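PDB 3RJ8: carbohydrate oxidase from Microdochium nivale, which oxidises the C1 hydroxyl of mono-, oligo- and polysaccharides to the lactone, passing the electrons to molecular oxygen to give hydrogen peroxide. Local coordinates for residues Tyr35-Ile40 with His83-Leu88; Asn219-Thr224 with Ala254-Ile259; Leu324-Ile329 with Lys382-Gln387. All coordinates share one frame; numbering follows the deposited sequence.

Contact 1: residues Tyr35-Ile40 with His83-Leu88. With K (potassium ion), chain G.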
loop_
_atom_site.group_PDB
_atom_site.type_symbol
_atom_site.label_atom_id
_atom_site.label_comp_id
_atom_site.label_asym_id
_atom_site.label_seq_id
_atom_site.Cartn_x
_atom_site.Cartn_y
_atom_site.Cartn_z
ATOM N N TYR A 35 3.482 15.254 -12.881
ATOM C CA TYR A 35 2.309 15.930 -13.440
ATOM C C TYR A 35 2.261 17.348 -12.924
ATOM O O TYR A 35 2.847 17.655 -11.882
ATOM C CB TYR A 35 1.001 15.187 -13.127
ATOM C CG TYR A 35 0.865 13.864 -13.828
ATOM C CD1 TYR A 35 0.867 12.668 -13.104
ATOM C CD2 TYR A 35 0.760 13.796 -15.216
ATOM C CE1 TYR A 35 0.739 11.428 -13.752
ATOM C CE2 TYR A 35 0.638 12.572 -15.874
ATOM C CZ TYR A 35 0.626 11.392 -15.133
ATOM O OH TYR A 35 0.513 10.189 -15.779
ATOM N N ILE A 36 1.574 18.207 -13.665
ATOM C CA ILE A 36 1.530 19.615 -13.343
ATOM C C ILE A 36 0.107 20.012 -12.929
ATOM O O ILE A 36 -0.746 20.225 -13.781
ATOM C CB ILE A 36 2.040 20.456 -14.553
ATOM C CG1 ILE A 36 3.344 19.863 -15.095
ATOM C CG2 ILE A 36 2.203 21.928 -14.184
ATOM C CD1 ILE A 36 3.879 20.571 -16.295
ATOM N N PRO A 37 -0.152 20.123 -11.611
ATOM C CA PRO A 37 -1.489 20.560 -11.199
ATOM C C PRO A 37 -1.705 22.024 -11.555
ATOM O O PRO A 37 -0.737 22.767 -11.778
ATOM C CB PRO A 37 -1.468 20.375 -9.671
ATOM C CG PRO A 37 -0.211 19.590 -9.379
ATOM C CD PRO A 37 0.742 19.964 -10.450
ATOM N N THR A 38 -2.957 22.447 -11.635
ATOM C CA THR A 38 -3.202 23.844 -11.932
ATOM C C THR A 38 -2.837 24.753 -10.732
ATOM O O THR A 38 -2.484 25.929 -10.901
ATOM C CB THR A 38 -4.624 24.078 -12.469
ATOM O OG1 THR A 38 -4.703 25.410 -12.980
ATOM C CG2 THR A 38 -5.670 23.884 -11.382
ATOM N N ALA A 39 -2.920 24.174 -9.533
ATOM C CA ALA A 39 -2.569 24.841 -8.298
ATOM C C ALA A 39 -2.458 23.782 -7.224
ATOM O O ALA A 39 -3.054 22.711 -7.349
ATOM C CB ALA A 39 -3.619 25.898 -7.903
ATOM N N ILE A 40 -1.689 24.099 -6.179
ATOM C CA ILE A 40 -1.491 23.231 -5.039
ATOM C C ILE A 40 -1.952 23.933 -3.759
ATOM O O ILE A 40 -1.340 24.909 -3.307
ATOM C CB ILE A 40 -0.013 22.814 -4.896
ATOM C CG1 ILE A 40 0.515 22.187 -6.201
ATOM C CG2 ILE A 40 0.146 21.833 -3.738
ATOM C CD1 ILE A 40 2.011 21.903 -6.182
ATOM N N HIS A 83 -5.337 19.183 -12.452
ATOM C CA HIS A 83 -6.207 19.066 -11.288
ATOM C C HIS A 83 -5.837 20.109 -10.268
ATOM O O HIS A 83 -4.709 20.629 -10.253
ATOM C CB HIS A 83 -6.035 17.700 -10.621
ATOM C CG HIS A 83 -6.625 16.567 -11.398
ATOM N ND1 HIS A 83 -7.254 15.502 -10.791
ATOM C CD2 HIS A 83 -6.685 16.333 -12.727
ATOM C CE1 HIS A 83 -7.674 14.660 -11.717
ATOM N NE2 HIS A 83 -7.347 15.145 -12.899
ATOM N N LEU A 84 -6.788 20.396 -9.395
ATOM C CA LEU A 84 -6.472 21.016 -8.134
ATOM C C LEU A 84 -5.878 19.913 -7.228
ATOM O O LEU A 84 -6.510 18.885 -7.002
ATOM C CB LEU A 84 -7.725 21.659 -7.516
ATOM C CG LEU A 84 -7.545 22.271 -6.116
ATOM C CD1 LEU A 84 -6.387 23.281 -6.075
ATOM C CD2 LEU A 84 -8.837 22.909 -5.625
ATOM N N MET A 85 -4.656 20.111 -6.750
ATOM C CA MET A 85 -4.028 19.140 -5.851
ATOM C C MET A 85 -4.132 19.614 -4.407
ATOM O O MET A 85 -3.606 20.663 -4.041
ATOM C CB MET A 85 -2.572 18.869 -6.229
ATOM C CG MET A 85 -1.952 17.653 -5.504
ATOM S SD MET A 85 -0.357 17.068 -6.140
ATOM C CE MET A 85 0.736 18.387 -5.604
ATOM N N VAL A 86 -4.839 18.833 -3.602
ATOM C CA VAL A 86 -4.918 19.071 -2.178
ATOM C C VAL A 86 -3.756 18.332 -1.513
ATOM O O VAL A 86 -3.828 17.118 -1.262
ATOM C CB VAL A 86 -6.274 18.626 -1.596
ATOM C CG1 VAL A 86 -6.362 18.968 -0.096
ATOM C CG2 VAL A 86 -7.409 19.299 -2.338
ATOM N N GLN A 87 -2.686 19.090 -1.269
ATOM C CA GLN A 87 -1.455 18.643 -0.611
ATOM C C GLN A 87 -1.631 18.549 0.911
ATOM O O GLN A 87 -1.755 19.579 1.603
ATOM C CB GLN A 87 -0.345 19.642 -0.958
ATOM C CG GLN A 87 1.037 19.303 -0.475
ATOM C CD GLN A 87 1.496 17.914 -0.877
ATOM O OE1 GLN A 87 1.304 17.481 -2.022
ATOM N NE2 GLN A 87 2.101 17.197 0.074
ATOM N N LEU A 88 -1.611 17.322 1.440
ATOM C CA LEU A 88 -1.995 17.080 2.847
ATOM C C LEU A 88 -0.845 16.939 3.835
ATOM O O LEU A 88 -1.088 16.902 5.050
ATOM C CB LEU A 88 -2.904 15.848 2.956
ATOM C CG LEU A 88 -4.177 15.848 2.095
ATOM C CD1 LEU A 88 -4.793 14.466 2.073
ATOM C CD2 LEU A 88 -5.169 16.881 2.602
HETATM K K K G . -1.341 22.537 -15.345
#

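Contact 2: residues Asn219-Thr224 with Ala254-Ile259. With NAG (2-acetamido-2-deoxy-beta-D-glucopyranose), chain B.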
loop_
_atom_site.group_PDB
_atom_site.type_symbol
_atom_site.label_atom_id
_atom_site.label_comp_id
_atom_site.label_asym_id
_atom_site.label_seq_id
_atom_site.Cartn_x
_atom_site.Cartn_y
_atom_site.Cartn_z
ATOM N N ASN A 219 19.175 -20.112 -1.240
ATOM C CA ASN A 219 20.182 -20.745 -2.100
ATOM C C ASN A 219 19.621 -21.646 -3.191
ATOM O O ASN A 219 20.248 -22.635 -3.553
ATOM C CB ASN A 219 21.253 -21.472 -1.268
ATOM C CG ASN A 219 22.165 -20.508 -0.543
ATOM O OD1 ASN A 219 22.583 -19.503 -1.111
ATOM N ND2 ASN A 219 22.460 -20.792 0.717
ATOM N N TRP A 220 18.452 -21.280 -3.719
ATOM C CA TRP A 220 17.871 -21.949 -4.882
ATOM C C TRP A 220 18.682 -21.556 -6.113
ATOM O O TRP A 220 18.539 -20.436 -6.610
ATOM C CB TRP A 220 16.399 -21.562 -5.075
ATOM C CG TRP A 220 15.518 -21.799 -3.872
ATOM C CD1 TRP A 220 15.746 -22.676 -2.841
ATOM C CD2 TRP A 220 14.247 -21.182 -3.595
ATOM N NE1 TRP A 220 14.714 -22.625 -1.933
ATOM C CE2 TRP A 220 13.778 -21.721 -2.368
ATOM C CE3 TRP A 220 13.464 -20.219 -4.256
ATOM C CZ2 TRP A 220 12.560 -21.326 -1.785
ATOM C CZ3 TRP A 220 12.254 -19.828 -3.676
ATOM C CH2 TRP A 220 11.814 -20.385 -2.454
ATOM N N LYS A 221 19.528 -22.472 -6.591
ATOM C CA LYS A 221 20.409 -22.121 -7.702
ATOM C C LYS A 221 19.869 -22.591 -9.060
ATOM O O LYS A 221 20.473 -22.339 -10.100
ATOM C CB LYS A 221 21.839 -22.613 -7.441
ATOM C CG LYS A 221 22.779 -21.553 -6.839
ATOM C CD LYS A 221 22.068 -20.553 -5.920
ATOM C CE LYS A 221 23.027 -19.466 -5.439
ATOM N NZ LYS A 221 22.323 -18.260 -4.926
ATOM N N ASN A 222 18.707 -23.232 -9.056
ATOM C CA ASN A 222 18.108 -23.727 -10.301
ATOM C C ASN A 222 16.574 -23.812 -10.231
ATOM O O ASN A 222 15.977 -23.608 -9.169
ATOM C CB ASN A 222 18.742 -25.072 -10.733
ATOM C CG ASN A 222 18.671 -26.140 -9.642
ATOM O OD1 ASN A 222 17.600 -26.384 -9.088
ATOM N ND2 ASN A 222 19.818 -26.781 -9.333
ATOM N N LYS A 223 15.953 -24.104 -11.370
ATOM C CA LYS A 223 14.498 -24.147 -11.492
ATOM C C LYS A 223 13.853 -25.158 -10.556
ATOM O O LYS A 223 12.820 -24.850 -9.930
ATOM C CB LYS A 223 14.084 -24.433 -12.937
ATOM C CG LYS A 223 14.425 -23.310 -13.924
ATOM C CD LYS A 223 13.779 -23.563 -15.279
ATOM C CE LYS A 223 14.456 -22.788 -16.385
ATOM N NZ LYS A 223 13.580 -22.737 -17.591
ATOM N N THR A 224 14.470 -26.344 -10.453
ATOM C CA THR A 224 13.988 -27.420 -9.573
ATOM C C THR A 224 13.889 -26.966 -8.124
ATOM O O THR A 224 12.842 -27.115 -7.498
ATOM C CB THR A 224 14.864 -28.723 -9.663
ATOM O OG1 THR A 224 15.089 -29.054 -11.035
ATOM C CG2 THR A 224 14.165 -29.912 -9.001
ATOM N N ALA A 254 18.877 -10.650 -8.133
ATOM C CA ALA A 254 18.808 -11.413 -9.384
ATOM C C ALA A 254 19.329 -12.862 -9.205
ATOM O O ALA A 254 20.340 -13.249 -9.806
ATOM C CB ALA A 254 19.584 -10.671 -10.503
ATOM N N GLY A 255 18.654 -13.640 -8.358
ATOM C CA GLY A 255 19.052 -15.027 -8.076
ATOM C C GLY A 255 19.601 -15.322 -6.680
ATOM O O GLY A 255 20.220 -16.357 -6.469
ATOM N N ASN A 256 19.384 -14.422 -5.729
ATOM C CA ASN A 256 19.715 -14.684 -4.332
ATOM C C ASN A 256 18.452 -14.573 -3.433
ATOM O O ASN A 256 18.379 -13.714 -2.554
ATOM C CB ASN A 256 20.861 -13.753 -3.887
ATOM C CG ASN A 256 21.387 -14.057 -2.465
ATOM O OD1 ASN A 256 21.572 -15.217 -2.067
ATOM N ND2 ASN A 256 21.645 -12.993 -1.702
ATOM N N PRO A 257 17.440 -15.439 -3.668
ATOM C CA PRO A 257 16.200 -15.313 -2.889
ATOM C C PRO A 257 16.352 -15.650 -1.406
ATOM O O PRO A 257 17.146 -16.525 -1.027
ATOM C CB PRO A 257 15.242 -16.289 -3.567
ATOM C CG PRO A 257 16.141 -17.280 -4.269
ATOM C CD PRO A 257 17.356 -16.513 -4.677
ATOM N N GLY A 258 15.607 -14.941 -0.575
ATOM C CA GLY A 258 15.588 -15.225 0.847
ATOM C C GLY A 258 14.187 -15.130 1.418
ATOM O O GLY A 258 13.289 -14.561 0.792
ATOM N N ILE A 259 13.996 -15.730 2.586
ATOM C CA ILE A 259 12.828 -15.459 3.386
ATOM C C ILE A 259 13.217 -14.375 4.389
ATOM O O ILE A 259 14.284 -14.446 5.005
ATOM C CB ILE A 259 12.317 -16.716 4.114
ATOM C CG1 ILE A 259 11.541 -17.615 3.138
ATOM C CG2 ILE A 259 11.429 -16.327 5.321
ATOM C CD1 ILE A 259 11.430 -19.075 3.556
HETATM C C1 NAG B . 19.952 -27.815 -8.323
HETATM C C2 NAG B . 20.258 -29.212 -8.874
HETATM C C3 NAG B . 20.485 -30.239 -7.775
HETATM C C4 NAG B . 21.515 -29.696 -6.807
HETATM C C5 NAG B . 21.017 -28.366 -6.275
HETATM C C6 NAG B . 21.972 -27.859 -5.204
HETATM C C7 NAG B . 19.441 -29.887 -11.033
HETATM C C8 NAG B . 20.831 -29.572 -11.506
HETATM N N2 NAG B . 19.203 -29.694 -9.741
HETATM O O3 NAG B . 20.964 -31.446 -8.328
HETATM O O4 NAG B . 21.740 -30.612 -5.756
HETATM O O5 NAG B . 20.914 -27.449 -7.348
HETATM O O6 NAG B . 22.236 -26.493 -5.414
HETATM O O7 NAG B . 18.588 -30.297 -11.818
HETATM O O HOH W 1 19.727 -17.388 -2.200
#

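Contact 3: residues Leu324-Ile329 with Lys382-Gln387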
loop_
_atom_site.group_PDB
_atom_site.type_symbol
_atom_site.label_atom_id
_atom_site.label_comp_id
_atom_site.label_asym_id
_atom_site.label_seq_id
_atom_site.Cartn_x
_atom_site.Cartn_y
_atom_site.Cartn_z
ATOM N N LEU A 324 0.289 -8.820 -8.186
ATOM C CA LEU A 324 -0.651 -9.913 -8.342
ATOM C C LEU A 324 -1.111 -10.336 -6.958
ATOM O O LEU A 324 -0.308 -10.366 -6.005
ATOM C CB LEU A 324 -0.010 -11.106 -9.065
ATOM C CG LEU A 324 0.096 -11.098 -10.593
ATOM C CD1 LEU A 324 0.927 -12.268 -11.101
ATOM C CD2 LEU A 324 -1.299 -11.083 -11.272
ATOM N N THR A 325 -2.400 -10.648 -6.854
ATOM C CA THR A 325 -2.953 -11.351 -5.694
ATOM C C THR A 325 -3.534 -12.687 -6.193
ATOM O O THR A 325 -4.418 -12.695 -7.067
ATOM C CB THR A 325 -4.049 -10.510 -4.932
ATOM O OG1 THR A 325 -5.225 -10.367 -5.748
ATOM C CG2 THR A 325 -3.530 -9.134 -4.567
ATOM N N LEU A 326 -3.050 -13.793 -5.627
ATOM C CA LEU A 326 -3.403 -15.147 -6.078
ATOM C C LEU A 326 -4.015 -16.000 -4.981
ATOM O O LEU A 326 -3.548 -15.974 -3.832
ATOM C CB LEU A 326 -2.153 -15.891 -6.557
ATOM C CG LEU A 326 -1.104 -15.187 -7.416
ATOM C CD1 LEU A 326 0.082 -16.117 -7.605
ATOM C CD2 LEU A 326 -1.695 -14.737 -8.760
ATOM N N LYS A 327 -5.020 -16.793 -5.350
ATOM C CA LYS A 327 -5.514 -17.878 -4.493
ATOM C C LYS A 327 -4.415 -18.902 -4.216
ATOM O O LYS A 327 -4.210 -19.300 -3.072
ATOM C CB LYS A 327 -6.735 -18.568 -5.112
ATOM C CG LYS A 327 -7.952 -17.675 -5.146
ATOM C CD LYS A 327 -9.206 -18.357 -5.670
ATOM C CE LYS A 327 -10.328 -17.322 -5.756
ATOM N NZ LYS A 327 -11.595 -17.852 -6.345
ATOM N N SER A 328 -3.728 -19.315 -5.281
ATOM C CA SER A 328 -2.609 -20.251 -5.225
ATOM C C SER A 328 -1.682 -19.998 -6.395
ATOM O O SER A 328 -2.111 -19.511 -7.447
ATOM C CB SER A 328 -3.102 -21.691 -5.320
ATOM O OG SER A 328 -2.036 -22.615 -5.104
ATOM N N ILE A 329 -0.414 -20.349 -6.227
ATOM C CA ILE A 329 0.533 -20.298 -7.333
ATOM C C ILE A 329 0.862 -21.726 -7.857
ATOM O O ILE A 329 1.769 -21.910 -8.688
ATOM C CB ILE A 329 1.789 -19.481 -6.934
ATOM C CG1 ILE A 329 2.510 -18.922 -8.182
ATOM C CG2 ILE A 329 2.703 -20.287 -6.002
ATOM C CD1 ILE A 329 3.703 -17.977 -7.882
ATOM N N LYS A 382 -7.182 -14.503 -1.013
ATOM C CA LYS A 382 -5.912 -14.645 -1.743
ATOM C C LYS A 382 -4.765 -14.917 -0.763
ATOM O O LYS A 382 -4.585 -14.164 0.192
ATOM C CB LYS A 382 -5.613 -13.380 -2.574
ATOM C CG LYS A 382 -6.748 -12.883 -3.497
ATOM C CD LYS A 382 -7.016 -13.845 -4.654
ATOM C CE LYS A 382 -7.934 -13.264 -5.742
ATOM N NZ LYS A 382 -9.240 -12.834 -5.208
ATOM N N LEU A 383 -4.006 -15.993 -1.000
ATOM C CA LEU A 383 -2.882 -16.383 -0.130
ATOM C C LEU A 383 -1.647 -15.515 -0.366
ATOM O O LEU A 383 -0.989 -15.100 0.594
ATOM C CB LEU A 383 -2.511 -17.868 -0.294
ATOM C CG LEU A 383 -1.526 -18.448 0.737
ATOM C CD1 LEU A 383 -1.976 -19.811 1.216
ATOM C CD2 LEU A 383 -0.092 -18.530 0.228
ATOM N N TRP A 384 -1.343 -15.264 -1.639
ATOM C CA TRP A 384 -0.170 -14.518 -2.049
ATOM C C TRP A 384 -0.481 -13.067 -2.432
ATOM O O TRP A 384 -1.420 -12.794 -3.196
ATOM C CB TRP A 384 0.483 -15.181 -3.265
ATOM C CG TRP A 384 1.082 -16.547 -3.043
ATOM C CD1 TRP A 384 0.615 -17.731 -3.540
ATOM C CD2 TRP A 384 2.271 -16.864 -2.310
ATOM N NE1 TRP A 384 1.431 -18.765 -3.161
ATOM C CE2 TRP A 384 2.455 -18.268 -2.402
ATOM C CE3 TRP A 384 3.190 -16.108 -1.573
ATOM C CZ2 TRP A 384 3.524 -18.932 -1.789
ATOM C CZ3 TRP A 384 4.256 -16.772 -0.955
ATOM C CH2 TRP A 384 4.407 -18.172 -1.073
ATOM N N LEU A 385 0.316 -12.149 -1.893
ATOM C CA LEU A 385 0.456 -10.789 -2.431
ATOM C C LEU A 385 1.828 -10.720 -3.072
ATOM O O LEU A 385 2.845 -11.011 -2.430
ATOM C CB LEU A 385 0.320 -9.716 -1.331
ATOM C CG LEU A 385 0.687 -8.251 -1.635
ATOM C CD1 LEU A 385 -0.087 -7.688 -2.840
ATOM C CD2 LEU A 385 0.431 -7.405 -0.421
ATOM N N ILE A 386 1.851 -10.361 -4.347
ATOM C CA ILE A 386 3.092 -10.314 -5.105
ATOM C C ILE A 386 3.364 -8.895 -5.596
ATOM O O ILE A 386 2.500 -8.275 -6.210
ATOM C CB ILE A 386 3.106 -11.316 -6.330
ATOM C CG1 ILE A 386 2.816 -12.763 -5.883
ATOM C CG2 ILE A 386 4.447 -11.256 -7.053
ATOM C CD1 ILE A 386 2.775 -13.798 -7.033
ATOM N N GLN A 387 4.571 -8.406 -5.321
ATOM C CA GLN A 387 5.078 -7.197 -5.932
ATOM C C GLN A 387 6.223 -7.482 -6.919
ATOM O O GLN A 387 7.185 -8.184 -6.579
ATOM C CB GLN A 387 5.532 -6.185 -4.877
ATOM C CG GLN A 387 5.812 -4.804 -5.496
ATOM C CD GLN A 387 6.237 -3.735 -4.515
ATOM O OE1 GLN A 387 6.284 -2.543 -4.863
ATOM N NE2 GLN A 387 6.552 -4.138 -3.284
#

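Contact 1: residues Tyr35-Ile40 with His83-Leu88
His83 meets the other segment through its backbone: its carbonyl O accepts the N-H of Thr38 at 2.9 Å, while Pro37 CB presses on the same O at 3.3 Å. Its side chain leaves away from that segment, and the imidazole is held at both nitrogens, ND1 by Ser64 and NE2 by Glu80. Leu84 follows, its CD1 coming to rest 3.6 Å from Ala39 O, and Ile3 of helix 2-9 packs on both residues.

Met85 is where the pairing with strand 39-42 becomes regular. Its N donates to Ala39 O at 3.1 Å in a nearly straight bond (174° at the hydrogen), and its own O receives a CA-H contact from Ile40 CA at 3.5 Å. The side chain leaves with CG opposite the backbone N (chi1 -168°) and then folds at chi3, 71°. That bend lays CE alongside Ile40, 3.8 Å from CD1, while CB near the root meets Pro37 CB at 3.9 Å; Pro37 runs along the thioether chain from CB to CE, and Ile40 meets it at the methyl end. Gln87 adds its CB, side by side with Ile40 CG2 at 3.6 Å, and sends its amide elsewhere, OE1 to Lys66 and NE2 to Asp89. The next residue, Leu88, touches the FAD.

This is the parallel sheet of the FAD-binding domain, with 84-87 as the middle strand between 39-42 and 63-66. Just before the pairing, Ile36 O coordinates a potassium ion. Chemically the contact is divided: one backbone bond just ahead of the strands and one between them fix the alignment, and apolar carbon contacts fill the Pro37, Ile40 and Met85 face, with the polar side-chain groups of His83 and Gln87 satisfied by other parts of the chain.

Contact 2: residues Asn219-Thr224 with Ala254-Ile259
Trp220 and Pro257 pack together beside an N-glycosylated helix start: the loop 219-222 leads into helix 223-239 and lies against the loop that runs into strand 258-263 of the large antiparallel sheet. Asn222, Lys223 and Thr224 form an Asn-X-Thr sequon. The sugar is carried by Asn222 ND2, bonded at 1.5 Å to NAG C1 of the N-acetylglucosamine. The same amide is the N-cap. With CG tucked between the backbone N and the carbonyl carbon (chi1 55°), OD1 turns back to cap the N of Ser225, so one side chain starts the helix with its oxygen and holds the glycan with its nitrogen.

The apolar part of the contact is small. Trp220 CE3, on the six-membered ring of the indole, approaches Pro257 CG at 4.0 Å, and the two side chains meet aslant. The tryptophan side chain also packs on Ala226 and Ile230 of the helix that follows, while Tyr341 of helix 332-345 touches the proline.

Lys221, on the exposed side, bends at chi2 and brings NZ within 3.2 Å of Gly255 O. This bond is weak, and since the lysine was modelled in two conformers it is doubtful as a fixed tie. The turn itself is held by Asp251, whose carboxylate takes the N-H of Gly255 with OD2 and that of Asn256 with OD1. Gly255 has a positive phi of 111°, at which a CB would collide with the carbonyl O of Ala254.

One water bridges the segments: it accepts from Asn219 N at 2.9 Å and donates to Asn256 OD1 at 2.9 Å and to Pro257 O at 3.0 Å.

Contact 3: residues Leu324-Ile329 with Lys382-Gln387
Lys382 starts with CG beside its backbone N (chi1 -51°) and kinks at chi2 and chi4, which folds its aliphatic chain across Thr325 and Lys327; Trp384, with chi1 of -66°, swings its indole toward Ile329. Trp384 is part of a classic beta bulge in the large antiparallel sheet: it and Leu383 both face Leu326, whose O takes Trp384 N at 3.2 Å and, weakly, Leu383 N. Beyond the bulge the pairing is regular, with Leu324 and Ile386 exchanging both backbone bonds and Ile386 N reaching Leu324 O at 2.7 Å.

Along Lys382, CG lies 3.7 Å from Thr325 OG1 and CD 3.6 Å from Lys327 N. Cutting it back to an alanine would remove these methylenes and would probably open a gap beside Thr325 and the Lys327 amide.

On the face of Leu324, Leu326 and Ile386, the methyls Leu326 CD1 and Ile386 CD1 touch at 3.6 Å, and Val413 of helix 403-414 packs on both leucines. Thr325 and Leu385 point to the other face, where Leu385 comes near the FAD.

The indole is fixed from several directions. Leu383 CD2 sits over one face, offset toward the rim, and Ile329 runs at about a right angle to the tryptophan side chain. Glu234 of helix 223-239 ties the neighbourhood together, its OE1 accepting both Trp384 NE1 and Ile329 N and its OE2 pairing with Ser328 OG. Beside that nitrogen, Ile329 CG2 stands 3.5 Å from Trp384 NE1.

How the contacts relate
Contact 1 belongs to the FAD-binding domain, whereas contacts 2 and 3 both reach the eight-stranded antiparallel sheet on the opposite side of the chain's centre. Two of the contacts come near the cofactor: Leu88 of contact 1 touches it, and the Leu385 side chain of contact 3 is about 5 Å away. Contacts 1 and 3 are about 17 Å apart at their nearest atoms, contacts 1 and 2 about 29 Å. Contacts 2 and 3 come within about 8 Å and share helix 223-239, which starts at the glycosylated end in contact 2, packs Ile230 on both Trp220 and Ile329, and lends Glu234 to contact 3.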